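PDB 6OYC: glycosylation Associate Protein 2 from Streptococcus agalactiae serotype V, which probably acts with its Gap1 and Gap3 partners in the glycosylation and accessory Sec secretion of a bacterial surface glycoprotein. Local coordinates for residues G281-T286 / C327-Q332; T400-E405 / A414-I419; G162-N167 / L244-K249. One frame throughout, in Å; residues are numbered along the deposited sequence.

Contact 1. Residues G281-T286 / C327-Q332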
loop_
_atom_site.group_PDB
_atom_site.type_symbol
_atom_site.label_atom_id
_atom_site.label_comp_id
_atom_site.label_asym_id
_atom_site.label_seq_id
_atom_site.Cartn_x
_atom_site.Cartn_y
_atom_site.Cartn_z
ATOM N N GLY B 281 -8.755 -9.748 -8.595
ATOM C CA GLY B 281 -8.901 -8.479 -7.906
ATOM C C GLY B 281 -8.302 -8.441 -6.520
ATOM O O GLY B 281 -8.668 -7.570 -5.721
ATOM N N HIS B 282 -7.402 -9.369 -6.202
ATOM C CA HIS B 282 -6.652 -9.322 -4.960
ATOM C C HIS B 282 -5.464 -8.396 -5.138
ATOM O O HIS B 282 -4.688 -8.561 -6.083
ATOM C CB HIS B 282 -6.172 -10.718 -4.570
ATOM C CG HIS B 282 -7.215 -11.538 -3.890
ATOM N ND1 HIS B 282 -6.936 -12.751 -3.301
ATOM C CD2 HIS B 282 -8.541 -11.324 -3.710
ATOM C CE1 HIS B 282 -8.047 -13.247 -2.780
ATOM N NE2 HIS B 282 -9.035 -12.401 -3.016
ATOM N N GLU B 283 -5.326 -7.421 -4.239
ATOM C CA GLU B 283 -4.288 -6.411 -4.331
ATOM C C GLU B 283 -3.234 -6.593 -3.248
ATOM O O GLU B 283 -3.501 -7.143 -2.176
ATOM C CB GLU B 283 -4.854 -4.990 -4.201
ATOM C CG GLU B 283 -6.090 -4.704 -5.051
ATOM C CD GLU B 283 -6.859 -3.471 -4.569
ATOM O OE1 GLU B 283 -6.783 -2.400 -5.209
ATOM O OE2 GLU B 283 -7.536 -3.576 -3.532
ATOM N N PHE B 284 -2.032 -6.104 -3.559
ATOM C CA PHE B 284 -1.086 -5.631 -2.563
ATOM C C PHE B 284 -0.495 -4.333 -3.081
ATOM O O PHE B 284 -0.555 -4.031 -4.278
ATOM C CB PHE B 284 0.035 -6.663 -2.241
ATOM C CG PHE B 284 0.952 -6.999 -3.411
ATOM C CD1 PHE B 284 0.603 -7.987 -4.333
ATOM C CD2 PHE B 284 2.188 -6.365 -3.556
ATOM C CE1 PHE B 284 1.459 -8.309 -5.389
ATOM C CE2 PHE B 284 3.053 -6.688 -4.609
ATOM C CZ PHE B 284 2.689 -7.652 -5.525
ATOM N N MET B 285 0.070 -3.556 -2.171
ATOM C CA MET B 285 0.702 -2.304 -2.549
ATOM C C MET B 285 2.147 -2.288 -2.070
ATOM O O MET B 285 2.505 -2.950 -1.091
ATOM C CB MET B 285 -0.056 -1.098 -1.984
ATOM C CG MET B 285 -1.354 -0.848 -2.715
ATOM S SD MET B 285 -2.616 -1.997 -2.195
ATOM C CE MET B 285 -4.045 -1.252 -3.011
ATOM N N THR B 286 2.975 -1.514 -2.758
ATOM C CA THR B 286 4.370 -1.388 -2.377
ATOM C C THR B 286 4.757 0.076 -2.384
ATOM O O THR B 286 4.266 0.862 -3.194
ATOM C CB THR B 286 5.298 -2.194 -3.326
ATOM O OG1 THR B 286 5.142 -1.719 -4.665
ATOM C CG2 THR B 286 4.962 -3.682 -3.289
ATOM N N CYS B 327 1.998 -3.825 1.966
ATOM C CA CYS B 327 0.784 -3.996 2.755
ATOM C C CYS B 327 -0.245 -4.778 1.945
ATOM O O CYS B 327 -0.196 -4.818 0.712
ATOM C CB CYS B 327 0.189 -2.653 3.191
ATOM S SG CYS B 327 -0.414 -1.666 1.804
ATOM N N ASP B 328 -1.169 -5.405 2.664
ATOM C CA ASP B 328 -2.150 -6.324 2.084
ATOM C C ASP B 328 -3.532 -5.859 2.522
ATOM O O ASP B 328 -3.901 -6.037 3.702
ATOM C CB ASP B 328 -1.863 -7.756 2.530
ATOM C CG ASP B 328 -2.921 -8.739 2.095
ATOM O OD1 ASP B 328 -3.861 -8.341 1.372
ATOM O OD2 ASP B 328 -2.807 -9.932 2.479
ATOM N N PRO B 329 -4.311 -5.240 1.641
ATOM C CA PRO B 329 -5.587 -4.640 2.058
ATOM C C PRO B 329 -6.792 -5.568 1.988
ATOM O O PRO B 329 -7.912 -5.076 2.118
ATOM C CB PRO B 329 -5.747 -3.499 1.042
ATOM C CG PRO B 329 -5.198 -4.113 -0.242
ATOM C CD PRO B 329 -4.001 -4.957 0.224
ATOM N N ARG B 330 -6.612 -6.866 1.771
ATOM C CA ARG B 330 -7.740 -7.758 1.536
ATOM C C ARG B 330 -8.458 -8.108 2.840
ATOM O O ARG B 330 -7.934 -7.917 3.943
ATOM C CB ARG B 330 -7.269 -9.033 0.828
ATOM C CG ARG B 330 -6.656 -8.768 -0.557
ATOM C CD ARG B 330 -5.936 -9.995 -1.114
ATOM N NE ARG B 330 -4.840 -10.414 -0.239
ATOM C CZ ARG B 330 -4.273 -11.618 -0.258
ATOM N NH1 ARG B 330 -4.681 -12.541 -1.120
ATOM N NH2 ARG B 330 -3.289 -11.901 0.585
ATOM N N LEU B 331 -9.684 -8.605 2.694
ATOM C CA LEU B 331 -10.487 -9.179 3.789
ATOM C C LEU B 331 -10.738 -8.097 4.843
ATOM O O LEU B 331 -11.062 -6.955 4.485
ATOM C CB LEU B 331 -9.811 -10.409 4.312
ATOM C CG LEU B 331 -9.753 -11.603 3.372
ATOM C CD1 LEU B 331 -9.451 -12.875 4.162
ATOM C CD2 LEU B 331 -11.048 -11.742 2.580
ATOM N N GLN B 332 -10.603 -8.417 6.138
ATOM C CA GLN B 332 -10.772 -7.407 7.181
ATOM C C GLN B 332 -9.547 -6.497 7.295
ATOM O O GLN B 332 -9.661 -5.271 7.195
ATOM C CB GLN B 332 -11.065 -8.061 8.539
ATOM C CG GLN B 332 -11.521 -7.023 9.582
ATOM C CD GLN B 332 -11.540 -7.548 11.022
ATOM O OE1 GLN B 332 -11.299 -8.727 11.280
ATOM N NE2 GLN B 332 -11.837 -6.661 11.965
#
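Met285, within strand 283-289, forms an antiparallel hydrogen-bonded pair with Cys327, the last residue of strand 323-327. Met285 N donates to Cys327 O at 3.2 Å, and Cys327 N donates back to Met285 O. Beyond this pair, residues 328-330 leave the strand, and side chains take over the contact. Met285 CB and Cys327 SG lie on the same face of the sheet, 3.8 Å apart. The Met285 chain bends at chi2 (78°), which places SD 3.9 Å from Pro329 CG. Pro329 CD also lies 3.3 Å from Glu283 O, which takes a hydrogen bond from Tyr343 OH.

Arg330 crosses His282 at about a right angle. Its CD sits over one face of the imidazole, 3.8 Å from the ring centroid, in a CH-pi contact. The ring and guanidinium planes are 73° apart. Arg330 NH1 lies 3.1 Å from His282 ND1 and donates to Ile338 O, while His282 NE2 is hydrogen-bonded to Tyr157. Asp328 grips the guanidinium side-on. Arg330 NE donates to Asp328 OD1, and Arg330 NH2 forms a salt bridge to Asp328 OD2 at 2.8 Å. The backbone N of Arg330 closes an Asx turn on Asp328 OD1, approaching from the opposite face of the carboxylate to NE. Glu283 turns its carboxylate to Arg275 and Arg260, with salt bridges to both.

All the touching residues are buried in the mixed sheet of an alpha/beta-hydrolase-like domain and the loop beside it. The acid-base pairing of Asp328 and Arg330 probably offsets charge in this interior. Arg330 gives three donors to the Asp328 carboxylate, and Ala335 N adds a fourth on OD2. This grip probably helps keep Arg330 CD over the histidine ring.

Contact 2. Residues T400-E405 / A414-I419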
loop_
_atom_site.group_PDB
_atom_site.type_symbol
_atom_site.label_atom_id
_atom_site.label_comp_id
_atom_site.label_asym_id
_atom_site.label_seq_id
_atom_site.Cartn_x
_atom_site.Cartn_y
_atom_site.Cartn_z
ATOM N N THR B 400 -3.573 -23.644 12.123
ATOM C CA THR B 400 -3.593 -23.747 13.579
ATOM C C THR B 400 -4.234 -22.516 14.215
ATOM O O THR B 400 -5.019 -22.640 15.166
ATOM C CB THR B 400 -2.168 -23.947 14.109
ATOM O OG1 THR B 400 -1.696 -25.251 13.735
ATOM C CG2 THR B 400 -2.115 -23.780 15.630
ATOM N N VAL B 401 -3.907 -21.318 13.716
ATOM C CA VAL B 401 -4.571 -20.111 14.207
ATOM C C VAL B 401 -6.075 -20.226 14.011
ATOM O O VAL B 401 -6.869 -19.834 14.880
ATOM C CB VAL B 401 -3.999 -18.863 13.510
ATOM C CG1 VAL B 401 -4.756 -17.589 13.950
ATOM C CG2 VAL B 401 -2.491 -18.744 13.781
ATOM N N ALA B 402 -6.480 -20.796 12.874
ATOM C CA ALA B 402 -7.891 -21.004 12.590
ATOM C C ALA B 402 -8.533 -21.883 13.658
ATOM O O ALA B 402 -9.511 -21.481 14.300
ATOM C CB ALA B 402 -8.052 -21.618 11.197
ATOM N N GLN B 403 -7.966 -23.073 13.885
ATOM C CA GLN B 403 -8.523 -23.995 14.875
ATOM C C GLN B 403 -8.605 -23.377 16.263
ATOM O O GLN B 403 -9.506 -23.712 17.032
ATOM C CB GLN B 403 -7.695 -25.268 14.913
ATOM C CG GLN B 403 -7.731 -26.015 13.602
ATOM C CD GLN B 403 -9.081 -26.645 13.364
ATOM O OE1 GLN B 403 -9.853 -26.823 14.299
ATOM N NE2 GLN B 403 -9.379 -26.981 12.112
ATOM N N ARG B 404 -7.707 -22.459 16.596
ATOM C CA ARG B 404 -7.808 -21.759 17.869
ATOM C C ARG B 404 -9.164 -21.075 18.057
ATOM O O ARG B 404 -9.494 -20.682 19.181
ATOM C CB ARG B 404 -6.661 -20.747 17.968
ATOM C CG ARG B 404 -6.532 -20.026 19.295
ATOM C CD ARG B 404 -6.491 -18.532 19.050
ATOM N NE ARG B 404 -6.601 -17.734 20.268
ATOM C CZ ARG B 404 -7.750 -17.453 20.878
ATOM N NH1 ARG B 404 -8.899 -17.917 20.392
ATOM N NH2 ARG B 404 -7.749 -16.711 21.979
ATOM N N GLU B 405 -9.964 -20.938 16.996
ATOM C CA GLU B 405 -11.274 -20.315 17.123
ATOM C C GLU B 405 -12.333 -21.278 17.646
ATOM O O GLU B 405 -13.374 -20.824 18.132
ATOM C CB GLU B 405 -11.719 -19.714 15.781
ATOM C CG GLU B 405 -10.831 -18.566 15.263
ATOM C CD GLU B 405 -10.761 -17.390 16.232
ATOM O OE1 GLU B 405 -11.834 -16.889 16.640
ATOM O OE2 GLU B 405 -9.636 -16.968 16.587
ATOM N N ALA B 414 -10.749 -13.880 14.737
ATOM C CA ALA B 414 -11.764 -14.635 14.008
ATOM C C ALA B 414 -11.556 -14.587 12.493
ATOM O O ALA B 414 -11.852 -15.567 11.794
ATOM C CB ALA B 414 -13.150 -14.124 14.393
ATOM N N THR B 415 -11.024 -13.474 11.965
ATOM C CA THR B 415 -10.767 -13.337 10.527
ATOM C C THR B 415 -9.883 -14.446 9.954
ATOM O O THR B 415 -9.793 -14.595 8.731
ATOM C CB THR B 415 -10.114 -11.985 10.218
ATOM O OG1 THR B 415 -9.921 -11.842 8.800
ATOM C CG2 THR B 415 -8.752 -11.874 10.921
ATOM N N SER B 416 -9.205 -15.216 10.810
ATOM C CA SER B 416 -8.383 -16.311 10.304
ATOM C C SER B 416 -9.236 -17.352 9.595
ATOM O O SER B 416 -8.755 -18.041 8.684
ATOM C CB SER B 416 -7.588 -16.963 11.442
ATOM O OG SER B 416 -8.428 -17.541 12.434
ATOM N N LEU B 417 -10.503 -17.480 9.997
ATOM C CA LEU B 417 -11.410 -18.392 9.305
ATOM C C LEU B 417 -11.623 -17.953 7.865
ATOM O O LEU B 417 -11.628 -18.780 6.945
ATOM C CB LEU B 417 -12.744 -18.470 10.052
ATOM C CG LEU B 417 -12.644 -18.846 11.535
ATOM C CD1 LEU B 417 -14.004 -19.156 12.130
ATOM C CD2 LEU B 417 -11.699 -20.031 11.718
ATOM N N ASP B 418 -11.784 -16.648 7.646
ATOM C CA ASP B 418 -11.894 -16.150 6.278
ATOM C C ASP B 418 -10.594 -16.335 5.514
ATOM O O ASP B 418 -10.617 -16.622 4.311
ATOM C CB ASP B 418 -12.306 -14.685 6.300
ATOM C CG ASP B 418 -13.693 -14.493 6.885
ATOM O OD1 ASP B 418 -14.633 -15.226 6.467
ATOM O OD2 ASP B 418 -13.839 -13.624 7.774
ATOM N N ILE B 419 -9.458 -16.217 6.197
ATOM C CA ILE B 419 -8.181 -16.454 5.537
ATOM C C ILE B 419 -8.054 -17.914 5.110
ATOM O O ILE B 419 -7.552 -18.207 4.018
ATOM C CB ILE B 419 -7.033 -16.010 6.453
ATOM C CG1 ILE B 419 -7.201 -14.522 6.780
ATOM C CG2 ILE B 419 -5.694 -16.268 5.786
ATOM C CD1 ILE B 419 -6.169 -13.966 7.762
#
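Ser416 OG, which reaches across to 3.5 Å from Ala402 CA, is hydrogen-bonded to Phe413 O in the loop just before its own helix. Its chi1 of 62° sets OG between the backbone N and the carbonyl carbon of Ser416. The hydroxyl rests against the backbone of Val401 and Ala402. On the same side chain, Ser416 CB packs on Val401 CG1 at 3.8 Å. This CG1, anti to the backbone N of Val401 (chi1 176°), is the branch that meets the serine.

The contact joins the end of helix 398-403 to the start of helix 416-424, which are linked by a short loop. Here two helices adjacent in sequence pack at a partly buried site of the alpha/beta-hydrolase-like domain. Val401 lies near, but does not touch, a Ser-His-Asp grouping of unconfirmed role.

Leu417 CD2 packs against Ala402 as well. Leu417 CD2 lies 4.0 Å from Ala402 CB and 3.7 Å from Ala402 O. Glu405 CG lies 3.9 Å from Leu417 CD2, as the two side chains cross obliquely. The Glu405 chain then bends at chi2, and its carboxylate lies beside the backbone of Ala414, with Glu405 OE1 3.5 Å from Ala414 CA. Glu405 OE2 accepts a hydrogen bond from Phe413 N.

Contact 3. Residues G162-N167 / L244-K249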
loop_
_atom_site.group_PDB
_atom_site.type_symbol
_atom_site.label_atom_id
_atom_site.label_comp_id
_atom_site.label_asym_id
_atom_site.label_seq_id
_atom_site.Cartn_x
_atom_site.Cartn_y
_atom_site.Cartn_z
ATOM N N GLY B 162 -28.645 -16.271 -10.514
ATOM C CA GLY B 162 -29.989 -16.395 -11.073
ATOM C C GLY B 162 -30.168 -15.506 -12.298
ATOM O O GLY B 162 -29.224 -15.275 -13.058
ATOM N N GLN B 163 -31.398 -15.040 -12.471
ATOM C CA GLN B 163 -31.751 -14.121 -13.543
ATOM C C GLN B 163 -31.915 -12.721 -12.986
ATOM O O GLN B 163 -32.705 -12.509 -12.059
ATOM C CB GLN B 163 -33.029 -14.569 -14.237
ATOM C CG GLN B 163 -33.010 -16.063 -14.578
ATOM C CD GLN B 163 -32.909 -16.332 -16.069
ATOM O OE1 GLN B 163 -32.333 -15.539 -16.813
ATOM N NE2 GLN B 163 -33.465 -17.460 -16.512
ATOM N N PHE B 164 -31.209 -11.761 -13.583
ATOM C CA PHE B 164 -31.152 -10.401 -13.069
ATOM C C PHE B 164 -31.949 -9.401 -13.888
ATOM O O PHE B 164 -32.166 -8.288 -13.413
ATOM C CB PHE B 164 -29.683 -9.960 -12.956
ATOM C CG PHE B 164 -28.901 -10.811 -12.001
ATOM C CD1 PHE B 164 -28.902 -10.529 -10.639
ATOM C CD2 PHE B 164 -28.248 -11.954 -12.445
ATOM C CE1 PHE B 164 -28.223 -11.347 -9.748
ATOM C CE2 PHE B 164 -27.578 -12.775 -11.558
ATOM C CZ PHE B 164 -27.561 -12.475 -10.206
ATOM N N GLY B 165 -32.439 -9.782 -15.065
ATOM C CA GLY B 165 -33.317 -8.923 -15.843
ATOM C C GLY B 165 -32.862 -8.847 -17.284
ATOM O O GLY B 165 -31.704 -9.128 -17.599
ATOM N N GLU B 166 -33.777 -8.455 -18.167
ATOM C CA GLU B 166 -33.436 -8.267 -19.569
ATOM C C GLU B 166 -32.690 -6.955 -19.815
ATOM O O GLU B 166 -31.860 -6.879 -20.733
ATOM C CB GLU B 166 -34.717 -8.346 -20.400
ATOM C CG GLU B 166 -35.604 -9.534 -20.001
ATOM C CD GLU B 166 -36.718 -9.162 -19.002
ATOM O OE1 GLU B 166 -37.906 -9.147 -19.395
ATOM O OE2 GLU B 166 -36.417 -8.883 -17.824
ATOM N N ASN B 167 -32.975 -5.924 -19.024
ATOM C CA ASN B 167 -32.217 -4.680 -18.975
ATOM C C ASN B 167 -31.624 -4.523 -17.582
ATOM O O ASN B 167 -31.969 -5.252 -16.649
ATOM C CB ASN B 167 -33.096 -3.471 -19.304
ATOM C CG ASN B 167 -33.847 -3.638 -20.622
ATOM O OD1 ASN B 167 -33.247 -3.652 -21.690
ATOM N ND2 ASN B 167 -35.166 -3.769 -20.545
ATOM N N LEU B 244 -26.037 -0.985 -7.075
ATOM C CA LEU B 244 -25.586 -1.885 -8.130
ATOM C C LEU B 244 -26.798 -2.392 -8.915
ATOM O O LEU B 244 -27.806 -2.781 -8.324
ATOM C CB LEU B 244 -24.769 -3.046 -7.551
ATOM C CG LEU B 244 -24.181 -4.102 -8.503
ATOM C CD1 LEU B 244 -23.024 -4.786 -7.875
ATOM C CD2 LEU B 244 -25.195 -5.163 -8.786
ATOM N N PHE B 245 -26.705 -2.333 -10.239
ATOM C CA PHE B 245 -27.684 -2.886 -11.164
ATOM C C PHE B 245 -27.051 -4.050 -11.919
ATOM O O PHE B 245 -25.825 -4.122 -12.066
ATOM C CB PHE B 245 -28.167 -1.837 -12.179
ATOM C CG PHE B 245 -28.927 -0.697 -11.568
ATOM C CD1 PHE B 245 -28.290 0.253 -10.798
ATOM C CD2 PHE B 245 -30.282 -0.551 -11.797
ATOM C CE1 PHE B 245 -29.009 1.303 -10.236
ATOM C CE2 PHE B 245 -30.993 0.502 -11.244
ATOM C CZ PHE B 245 -30.352 1.422 -10.464
ATOM N N ALA B 246 -27.898 -4.961 -12.392
ATOM C CA ALA B 246 -27.447 -6.136 -13.115
ATOM C C ALA B 246 -28.476 -6.507 -14.172
ATOM O O ALA B 246 -29.639 -6.093 -14.123
ATOM C CB ALA B 246 -27.218 -7.333 -12.186
ATOM N N LYS B 247 -28.019 -7.302 -15.132
ATOM C CA LYS B 247 -28.876 -7.884 -16.148
ATOM C C LYS B 247 -28.234 -9.173 -16.648
ATOM O O LYS B 247 -27.014 -9.361 -16.563
ATOM C CB LYS B 247 -29.120 -6.912 -17.307
ATOM C CG LYS B 247 -27.877 -6.498 -18.065
ATOM C CD LYS B 247 -28.291 -5.714 -19.295
ATOM C CE LYS B 247 -27.125 -5.343 -20.172
ATOM N NZ LYS B 247 -27.653 -4.801 -21.466
ATOM N N GLY B 248 -29.075 -10.062 -17.172
ATOM C CA GLY B 248 -28.607 -11.337 -17.670
ATOM C C GLY B 248 -28.749 -12.451 -16.649
ATOM O O GLY B 248 -29.547 -12.392 -15.715
ATOM N N LYS B 249 -27.946 -13.487 -16.838
ATOM C CA LYS B 249 -28.051 -14.696 -16.045
ATOM C C LYS B 249 -26.660 -15.229 -15.735
ATOM O O LYS B 249 -25.779 -15.229 -16.598
ATOM C CB LYS B 249 -28.893 -15.741 -16.783
ATOM C CG LYS B 249 -28.523 -17.202 -16.483
ATOM C CD LYS B 249 -29.392 -17.813 -15.377
ATOM C CE LYS B 249 -28.900 -19.210 -14.896
ATOM N NZ LYS B 249 -27.700 -19.235 -14.007
HETATM O O HOH W 1 -32.498 -12.067 -16.437
#
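Phe164 has CG anti to its carbonyl carbon and beside the backbone N (chi1 -62°), which puts CG 3.9 Å from Ala246 CB. Phe164 CB packs on Ala246 CB at 3.7 Å. The ring turns an edge to Gly248 O, with Phe164 CD2 3.5 Å from that oxygen. The ring also meets the Phe146 ring at a shallow angle between planes, and touches Ile198 and Leu171. Gln163 bends at chi2 (-110°), which brings its amide end to Lys249. Gln163 OE1 lies 3.4 Å from Lys249 CB, and Gln163 CD meets the Lys249 CD methylene.

Two backbone bonds join the segments. Phe164 N donates to Gly248 O at 2.8 Å. Gly248 N donates to Gly165 O, also at 2.8 Å. Gln163 and Lys249 form an antiparallel non-hydrogen-bonded pair. Here Lys249 CA approaches Gly162 O at 3.3 Å in a CA-H...O contact.

Strands 157-165 and 238-247 belong to different antiparallel sheets, and the short segments 163-165 and 244-247 run at 104° to each other. The chain turns at Gly248 and Lys249 and passes from one sheet to the other, into strand 251-262, which pairs with 157-165. Gly162, Gly165 and Gly248 all have backbone angles that call for glycine.

A water accepts from Gly165 N at 2.7 Å and donates to Gly248 O. That oxygen is thus gripped by the Phe164 amide and the water together. The corner is held mainly by main-chain bonds, with the phenylalanine buried and the glutamine and lysine chains exposed.

In the fold
From the N terminus the chain first makes a domain with a parallel sheet, then enters the beta-rich region, where contact 3 closes a loop of 76 residues, 49 of them in strands, and ties its two sheets together. Contact 1 comes next. It closes a 40-residue loop in the mixed sheet of the hydrolase-like domain. Contact 2 closes a short loop of eight residues between two helices of the same domain. The three loops follow in series and none nests in or crosses another. Contacts 1 and 2 touch, where Leu331 packs on Ile419 and Gln332 on Thr415. Contact 3 stands apart, its nearest atoms about 15 Å from those of contact 1.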